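Local atomic coordinates of lysine-sensitive aspartokinase 3 (Escherichia coli, PDB entry 2J0W), a protein that catalyses phosphorylation of L-aspartate by ATP to give 4-phospho-L-aspartate and ADP, the first step of lysine biosynthesis, under feedback inhibition by lysine. Residues Val36-Ala40 against Ser201-Ala205; Ala303-Asn307 against Gly433-Glu437. All coordinates share one frame; numbering follows the deposited sequence.

Interaction 1: Val36-Ala40 against Ser201-Ala205; sequences VVLSA and SDYTA. With ASP (aspartic acid), chain B.
Ser-201 and Ser-39 meet hydroxyl to hydroxyl beside the bound aspartate, where the amino acid kinase fold brings the end of strand 33-38 of the main sheet up to the start of helix 200-211. Strand 36-38 and helix 201-205 run nearly antiparallel, at 164°. Ser-201 OG hydrogen-bonds to Ser-39 OG at 2.8 Å; both hydroxyls stand opposite their own carbonyl carbons, a setting that turns them into the gap between strand and helix. The backbone of Ser-201 serves the substrate: its N-H reaches OD2 of the aspartate at 2.8 Å with an angle of 148°, so the first turn of the helix faces the side-chain carboxylate, whose negative charge it would be expected to favour. Ser-39 OG lies 3.5 Å from OD1 of the same carboxylate, and Arg-198, Gly-199, Thr-45 and Glu-119 complete the grip on the ligand. An alanine in place of Ser-39 would take away the hydroxyl, which would probably leave Ser-201 OG without this partner and its rotation less fixed beside the carboxylate. Asp-202 forms a salt bridge with Lys-8 of the ATP site. Thr-204 commits its hydroxyl to Phe-184 N and Gly-200 O, while its CG2 methyl comes to 4.3 Å from Val-37 CG1. Val-37 thus splits its branches: CG1, anti to its own N (chi1 172°), also sits 3.8 Å from Ser-201 O, and CG2 approaches Ala-205 CB at 4.5 Å.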
# COMPACT_ATOMS: atom_id res chain seq x y z
N VAL A 36 33.43 -3.53 25.00
CA VAL A 36 32.38 -2.73 25.60
C VAL A 36 32.10 -1.56 24.66
O VAL A 36 33.01 -1.00 24.06
CB VAL A 36 32.78 -2.21 26.99
CG1 VAL A 36 31.62 -1.43 27.62
CG2 VAL A 36 33.17 -3.38 27.88
N VAL A 37 30.82 -1.22 24.53
CA VAL A 37 30.43 -0.12 23.67
C VAL A 37 29.68 0.88 24.53
O VAL A 37 28.69 0.53 25.17
CB VAL A 37 29.55 -0.65 22.53
CG1 VAL A 37 28.97 0.51 21.73
CG2 VAL A 37 30.39 -1.53 21.63
N LEU A 38 30.16 2.11 24.55
CA LEU A 38 29.52 3.14 25.36
C LEU A 38 28.95 4.27 24.55
O LEU A 38 29.51 4.63 23.51
CB LEU A 38 30.52 3.76 26.34
CG LEU A 38 31.23 2.91 27.39
CD1 LEU A 38 32.18 3.81 28.16
CD2 LEU A 38 30.21 2.26 28.32
N SER A 39 27.84 4.81 25.02
CA SER A 39 27.20 5.96 24.40
C SER A 39 27.77 7.05 25.30
O SER A 39 28.48 6.75 26.25
CB SER A 39 25.68 5.94 24.58
OG SER A 39 25.03 4.90 23.87
N ALA A 40 27.46 8.30 25.01
CA ALA A 40 27.95 9.38 25.84
C ALA A 40 27.03 9.43 27.05
O ALA A 40 25.91 8.90 27.01
CB ALA A 40 27.91 10.69 25.08
N SER A 201 24.18 3.79 19.03
CA SER A 201 25.12 2.99 19.81
C SER A 201 24.70 1.52 19.86
O SER A 201 25.55 0.65 20.06
CB SER A 201 25.26 3.55 21.24
OG SER A 201 25.97 4.78 21.23
N ASP A 202 23.40 1.24 19.69
CA ASP A 202 22.91 -0.14 19.70
C ASP A 202 23.41 -0.80 18.44
O ASP A 202 23.93 -1.93 18.44
CB ASP A 202 21.38 -0.22 19.66
CG ASP A 202 20.73 0.23 20.95
OD1 ASP A 202 21.26 -0.11 22.03
OD2 ASP A 202 19.69 0.92 20.85
N TYR A 203 23.24 -0.06 17.35
CA TYR A 203 23.64 -0.53 16.05
C TYR A 203 25.12 -0.88 16.06
O TYR A 203 25.52 -1.94 15.59
CB TYR A 203 23.31 0.55 15.02
CG TYR A 203 23.37 0.08 13.59
CD1 TYR A 203 23.30 -1.27 13.26
CD2 TYR A 203 23.48 1.01 12.55
CE1 TYR A 203 23.34 -1.69 11.94
CE2 TYR A 203 23.51 0.60 11.22
CZ TYR A 203 23.44 -0.75 10.92
OH TYR A 203 23.43 -1.15 9.61
N THR A 204 25.94 0.01 16.63
CA THR A 204 27.37 -0.24 16.68
C THR A 204 27.69 -1.55 17.38
O THR A 204 28.59 -2.29 16.98
CB THR A 204 28.11 0.89 17.43
OG1 THR A 204 27.90 2.14 16.75
CG2 THR A 204 29.60 0.61 17.48
N ALA A 205 26.96 -1.83 18.45
CA ALA A 205 27.21 -3.04 19.21
C ALA A 205 26.95 -4.28 18.38
O ALA A 205 27.73 -5.21 18.40
CB ALA A 205 26.37 -3.05 20.47
N ASP B . 24.81 9.05 21.92
CA ASP B . 23.86 8.96 20.82
C ASP B . 22.54 9.59 21.32
O ASP B . 22.55 10.20 22.42
CB ASP B . 23.71 7.47 20.39
CG ASP B . 23.04 6.51 21.39
OD1 ASP B . 22.64 6.98 22.50
OD2 ASP B . 22.91 5.27 21.07
OXT ASP B . 21.49 9.44 20.61

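Interaction 2: Ala303-Asn307 against Gly433-Glu437; sequences ALRRN and GEDAE
Gly-433 O is approached by Arg-306 across the contact and by Ala-436 N within its own segment, where the ACT region carries the start of helix 436-448 over strand 299-313. Arg-306 NH2 lies 2.8 Å from this oxygen, but the hydrogen bond is weak, with an angle of only 127°, and the positions of both atoms are somewhat doubtful because of crowding in the model. The carbonyl meets the guanidinium obliquely, whereas the Ala-436 methyl is modelled over one face, too close to be certain, and Glu-434 N comes up at its edge. A bend in the arginine chain (chi2 -138°) carries the group from the strand to the turn that leads into the helix. At the other end of the guanidinium a water links Arg-306 NE, at 3.2 Å, to Glu-437 OE2, at 3.4 Å, both bonds weak. The opposite charges do not touch directly: Glu-437 OE1 is 5.2 Å from Arg-306 NH2. Arg-305, the preceding residue of the strand, instead pairs with Asp-340, a residue of the allosteric lysine site. Beside these polar contacts lies a small apolar patch, to which Ala-387 of the neighbouring strand 386-393 adds its side chain. Here Leu-304, its CG anti to the backbone N (chi1 172°), holds CD2 4.4 Å from Glu-437 CG and CD1 3.9 Å from Ala-436 CB.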
# COMPACT_ATOMS: atom_id res chain seq x y z
N ALA A 303 3.57 -1.03 19.52
CA ALA A 303 4.66 -0.07 19.35
C ALA A 303 4.09 1.24 18.82
O ALA A 303 3.20 1.24 17.96
CB ALA A 303 5.69 -0.62 18.39
N LEU A 304 4.60 2.34 19.34
CA LEU A 304 4.16 3.67 18.94
C LEU A 304 5.29 4.43 18.26
O LEU A 304 6.42 4.43 18.74
CB LEU A 304 3.70 4.44 20.18
CG LEU A 304 3.35 5.92 20.04
CD1 LEU A 304 2.02 6.09 19.31
CD2 LEU A 304 3.27 6.51 21.45
N ARG A 305 4.99 5.06 17.12
CA ARG A 305 5.98 5.85 16.39
C ARG A 305 5.33 7.22 16.18
O ARG A 305 4.38 7.36 15.40
CB ARG A 305 6.32 5.21 15.05
CG ARG A 305 7.72 5.55 14.56
CD ARG A 305 8.17 4.63 13.43
NE ARG A 305 7.51 4.92 12.16
CZ ARG A 305 7.66 4.18 11.07
NH1 ARG A 305 8.45 3.11 11.10
NH2 ARG A 305 7.03 4.50 9.95
N ARG A 306 5.83 8.21 16.90
CA ARG A 306 5.30 9.57 16.86
C ARG A 306 5.80 10.48 15.75
O ARG A 306 6.83 10.24 15.14
CB ARG A 306 5.58 10.26 18.19
CG ARG A 306 4.75 9.75 19.33
CD ARG A 306 4.29 10.93 20.15
NE ARG A 306 3.10 10.62 20.92
CZ ARG A 306 1.98 11.34 20.87
NH1 ARG A 306 1.91 12.40 20.07
NH2 ARG A 306 0.95 11.00 21.62
N ASN A 307 5.05 11.57 15.55
CA ASN A 307 5.37 12.58 14.55
C ASN A 307 5.53 12.00 13.16
O ASN A 307 6.51 12.28 12.46
CB ASN A 307 6.63 13.32 14.95
CG ASN A 307 6.61 13.75 16.39
OD1 ASN A 307 5.61 14.31 16.85
ND2 ASN A 307 7.70 13.48 17.11
N GLY A 433 -1.99 12.54 16.63
CA GLY A 433 -1.03 12.57 17.72
C GLY A 433 -1.56 12.61 19.14
O GLY A 433 -1.23 11.74 19.95
N GLU A 434 -2.38 13.61 19.47
CA GLU A 434 -2.91 13.75 20.83
C GLU A 434 -3.64 12.54 21.42
O GLU A 434 -3.66 12.37 22.64
CB GLU A 434 -3.83 14.98 20.93
CG GLU A 434 -4.82 15.12 19.79
CD GLU A 434 -4.16 15.57 18.50
OE1 GLU A 434 -4.12 14.77 17.53
OE2 GLU A 434 -3.68 16.72 18.45
N ASP A 435 -4.25 11.71 20.58
CA ASP A 435 -4.97 10.54 21.07
C ASP A 435 -4.06 9.30 21.10
O ASP A 435 -4.46 8.23 21.57
CB ASP A 435 -6.19 10.25 20.17
CG ASP A 435 -7.15 11.42 20.06
OD1 ASP A 435 -8.08 11.35 19.23
OD2 ASP A 435 -6.99 12.41 20.81
N ALA A 436 -2.84 9.47 20.59
CA ALA A 436 -1.87 8.38 20.51
C ALA A 436 -1.75 7.44 21.72
O ALA A 436 -2.05 6.25 21.61
CB ALA A 436 -0.50 8.95 20.17
N GLU A 437 -1.32 7.96 22.86
CA GLU A 437 -1.14 7.11 24.03
C GLU A 437 -2.41 6.48 24.59
O GLU A 437 -2.40 5.30 24.97
CB GLU A 437 -0.40 7.88 25.12
CG GLU A 437 0.98 8.34 24.69
CD GLU A 437 1.80 8.91 25.82
OE1 GLU A 437 1.24 9.68 26.64
OE2 GLU A 437 3.01 8.61 25.89
O HOH W 1 4.77 8.86 22.99

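How the interactions relate
Interactions 1 and 2 belong to the two functional halves of the enzyme, the catalytic aspartokinase region and the region required for homodimerization. Their centres are 27 Å apart and their nearest atoms about 14 Å, so they do not touch. The bound ADP lies near both: the side chain of Ser-39 in interaction 1 is about 5 Å from it, and that of Leu-304 in interaction 2 about 8 Å. Interaction 1 forms part of the aspartate pocket itself, with a magnesium ion about 6 Å from the Ser-39 side chain. Interaction 2 is structural packing, although the side chain of Glu-437 comes within about 6 Å of that of Arg-232 of the ATP site.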